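Local coordinates for protein phage terminase large subunit (Thermus phage P7426, PDB 7KS4) that probably acts as the ATP-driven motor that packages viral DNA into empty capsids and as the endonuclease that cuts it, here represented by its N-terminal ATPase domain, at residues Q67-A72 against R144-D149. Sequence-based numbering, arbitrary orientation.
Sequences QGWIIA and RGATLD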
ATOM      1  N   GLN A  67      -9.671   0.653 -11.014  1.00 34.76           N
ATOM      2  CA  GLN A  67      -9.253   2.007 -10.681  1.00 35.52           C
ATOM      3  C   GLN A  67      -8.769   2.028  -9.241  1.00 32.57           C
ATOM      4  O   GLN A  67      -9.426   1.474  -8.351  1.00 32.16           O
ATOM      5  CB  GLN A  67     -10.393   3.013 -10.883  1.00 42.51           C
ATOM      6  CG  GLN A  67     -10.816   3.159 -12.346  1.00 47.71           C
ATOM      7  CD  GLN A  67     -11.886   4.215 -12.552  1.00 55.08           C
ATOM      8  OE1 GLN A  67     -11.822   4.999 -13.498  1.00 59.05           O
ATOM      9  NE2 GLN A  67     -12.880   4.234 -11.673  1.00 55.96           N
ATOM     10  N   GLY A  68      -7.626   2.668  -9.018  1.00 31.09           N
ATOM     11  CA  GLY A  68      -7.053   2.737  -7.689  1.00 31.16           C
ATOM     12  C   GLY A  68      -6.256   4.008  -7.502  1.00 30.93           C
ATOM     13  O   GLY A  68      -5.853   4.673  -8.462  1.00 30.95           O
ATOM     14  N   TRP A  69      -6.041   4.341  -6.237  1.00 29.66           N
ATOM     15  CA  TRP A  69      -5.238   5.482  -5.836  1.00 30.91           C
ATOM     16  C   TRP A  69      -4.179   5.018  -4.850  1.00 29.18           C
ATOM     17  O   TRP A  69      -4.396   4.067  -4.094  1.00 29.46           O
ATOM     18  CB  TRP A  69      -6.071   6.572  -5.130  1.00 35.95           C
ATOM     19  CG  TRP A  69      -7.031   7.341  -5.978  1.00 40.21           C
ATOM     20  CD1 TRP A  69      -7.245   7.214  -7.319  1.00 42.36           C
ATOM     21  CD2 TRP A  69      -7.920   8.369  -5.524  1.00 44.57           C
ATOM     22  NE1 TRP A  69      -8.216   8.105  -7.729  1.00 45.00           N
ATOM     23  CE2 TRP A  69      -8.643   8.824  -6.644  1.00 46.70           C
ATOM     24  CE3 TRP A  69      -8.173   8.946  -4.275  1.00 46.29           C
ATOM     25  CZ2 TRP A  69      -9.602   9.835  -6.552  1.00 50.78           C
ATOM     26  CZ3 TRP A  69      -9.124   9.948  -4.186  1.00 49.71           C
ATOM     27  CH2 TRP A  69      -9.827  10.381  -5.317  1.00 51.58           C
ATOM     28  N   ILE A  70      -3.042   5.703  -4.854  1.00 30.96           N
ATOM     29  CA  ILE A  70      -2.142   5.726  -3.708  1.00 30.71           C
ATOM     30  C   ILE A  70      -2.193   7.131  -3.129  1.00 32.45           C
ATOM     31  O   ILE A  70      -2.009   8.119  -3.853  1.00 33.52           O
ATOM     32  CB  ILE A  70      -0.701   5.316  -4.074  1.00 30.64           C
ATOM     33  CG1 ILE A  70       0.195   5.358  -2.816  1.00 30.26           C
ATOM     34  CG2 ILE A  70      -0.148   6.176  -5.201  1.00 32.57           C
ATOM     35  CD1 ILE A  70       0.904   6.695  -2.539  1.00 32.01           C
ATOM     36  N   ILE A  71      -2.473   7.221  -1.834  1.00 32.36           N
ATOM     37  CA  ILE A  71      -2.592   8.493  -1.135  1.00 34.07           C
ATOM     38  C   ILE A  71      -1.515   8.537  -0.065  1.00 32.28           C
ATOM     39  O   ILE A  71      -1.367   7.587   0.713  1.00 30.31           O
ATOM     40  CB  ILE A  71      -3.986   8.674  -0.505  1.00 37.08           C
ATOM     41  CG1 ILE A  71      -5.070   8.246  -1.497  1.00 40.80           C
ATOM     42  CG2 ILE A  71      -4.166  10.136  -0.053  1.00 38.51           C
ATOM     43  CD1 ILE A  71      -6.470   8.293  -0.938  1.00 45.38           C
ATOM     44  N   ALA A  72      -0.768   9.629  -0.029  1.00 35.02           N
ATOM     45  CA  ALA A  72       0.237   9.882   0.991  1.00 34.46           C
ATOM     46  C   ALA A  72      -0.027  11.233   1.621  1.00 36.92           C
ATOM     47  O   ALA A  72      -0.911  11.976   1.176  1.00 38.27           O
ATOM     48  CB  ALA A  72       1.651   9.841   0.386  1.00 33.57           C
ATOM     49  N   ARG A 144     -11.613  14.346  -5.238  1.00 90.27           N
ATOM     50  CA  ARG A 144     -12.978  14.328  -5.742  1.00 97.83           C
ATOM     51  C   ARG A 144     -13.133  13.082  -6.601  1.00100.96           C
ATOM     52  O   ARG A 144     -12.173  12.623  -7.227  1.00102.73           O
ATOM     53  CB  ARG A 144     -13.307  15.601  -6.543  1.00103.30           C
ATOM     54  CG  ARG A 144     -12.730  16.876  -5.929  1.00102.79           C
ATOM     55  CD  ARG A 144     -13.410  18.152  -6.428  1.00104.89           C
ATOM     56  NE  ARG A 144     -13.258  18.357  -7.869  1.00108.11           N
ATOM     57  CZ  ARG A 144     -14.255  18.401  -8.752  1.00110.50           C
ATOM     58  NH1 ARG A 144     -15.515  18.263  -8.369  1.00110.54           N
ATOM     59  NH2 ARG A 144     -13.987  18.597 -10.035  1.00114.25           N
ATOM     60  N   GLY A 145     -14.339  12.527  -6.620  1.00101.40           N
ATOM     61  CA  GLY A 145     -14.515  11.183  -7.139  1.00100.15           C
ATOM     62  C   GLY A 145     -14.066  10.245  -6.037  1.00 92.30           C
ATOM     63  O   GLY A 145     -13.916  10.701  -4.904  1.00 92.24           O
ATOM     64  N   ALA A 146     -13.857   8.957  -6.310  1.00 83.08           N
ATOM     65  CA  ALA A 146     -14.141   8.305  -7.582  1.00 80.41           C
ATOM     66  C   ALA A 146     -14.325   6.825  -7.257  1.00 73.13           C
ATOM     67  O   ALA A 146     -13.863   6.369  -6.215  1.00 72.56           O
ATOM     68  CB  ALA A 146     -13.012   8.512  -8.581  1.00 82.35           C
ATOM     69  N   THR A 147     -14.988   6.070  -8.129  1.00 70.19           N
ATOM     70  CA  THR A 147     -15.295   4.669  -7.840  1.00 64.06           C
ATOM     71  C   THR A 147     -14.009   3.857  -7.884  1.00 59.06           C
ATOM     72  O   THR A 147     -13.543   3.469  -8.960  1.00 59.73           O
ATOM     73  CB  THR A 147     -16.312   4.115  -8.831  1.00 70.34           C
ATOM     74  OG1 THR A 147     -15.950   4.498 -10.162  1.00 75.17           O
ATOM     75  CG2 THR A 147     -17.711   4.616  -8.501  1.00 72.02           C
ATOM     76  N   LEU A 148     -13.458   3.573  -6.707  1.00 52.06           N
ATOM     77  CA  LEU A 148     -12.184   2.880  -6.569  1.00 49.75           C
ATOM     78  C   LEU A 148     -12.390   1.397  -6.306  1.00 49.71           C
ATOM     79  O   LEU A 148     -13.223   1.005  -5.485  1.00 47.62           O
ATOM     80  CB  LEU A 148     -11.364   3.477  -5.424  1.00 45.66           C
ATOM     81  CG  LEU A 148     -10.834   4.893  -5.625  1.00 46.25           C
ATOM     82  CD1 LEU A 148     -10.061   5.322  -4.405  1.00 42.43           C
ATOM     83  CD2 LEU A 148      -9.957   4.996  -6.864  1.00 49.90           C
ATOM     84  N   ASP A 149     -11.608   0.578  -6.997  1.00 34.88           N
ATOM     85  CA  ASP A 149     -11.515  -0.831  -6.667  1.00 35.95           C
ATOM     86  C   ASP A 149     -10.447  -1.112  -5.622  1.00 34.04           C
ATOM     87  O   ASP A 149     -10.509  -2.149  -4.952  1.00 33.32           O
ATOM     88  CB  ASP A 149     -11.227  -1.635  -7.929  1.00 38.57           C
ATOM     89  CG  ASP A 149     -12.259  -1.393  -8.991  1.00 41.98           C
ATOM     90  OD1 ASP A 149     -13.385  -1.899  -8.814  1.00 44.68           O
ATOM     91  OD2 ASP A 149     -11.965  -0.664  -9.964  1.00 42.30           O
TER
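Gln67 and Asp149 meet where a loop of this P-loop ATPase domain runs up to strand 150-153, which forms the first part of the predicted Walker B motif and lies parallel to strand 67-72 in the central sheet. The contact illustrates how the start of one strand can be bonded by the loop leading into its neighbour. Polar bonds gather at Gln67. Its backbone N donates to Asp149 OD2 at 2.8 Å, and the oxygen accepts through its anti lone pair, while Asp149 N returns a bond of 2.7 Å to Gln67 O. Asp149 thus grips both backbone polar atoms of one residue, and OD2 also forms a salt bridge to Arg175 of helix 161-175, which probably stabilises the carboxylate's negative charge. The Gln67 side chain, extended beyond CG (chi2 -177°), carries NE2 to Thr147 O at 2.9 Å; that oxygen lies near the amide plane, but the bond is bent, with 139° at the hydrogen.

Apolar packing centres on Trp69. Leu148, its chi1 of -68° setting CG beside its own backbone N, lays both methyls over one indole face, the two side chains crossing at about a right angle. Leu148 CD2 makes a CH-pi contact 3.7 Å from the centroid of the Trp69 five-membered ring, and Leu148 CD1 sits above the same face, offset toward the rim. Lys135 adds a cation-pi interaction with the same indole, while Leu148 also packs on Thr171 and Leu172.

The benzo end meets the loop around the cis peptide between Gly145 and Ala146, where Arg144 and Gly145 are poorly ordered: Ala146 CB approaches Trp69 CZ2 obliquely, and Arg144 O lies at the ring edge, 3.8 Å from Trp69 CH2.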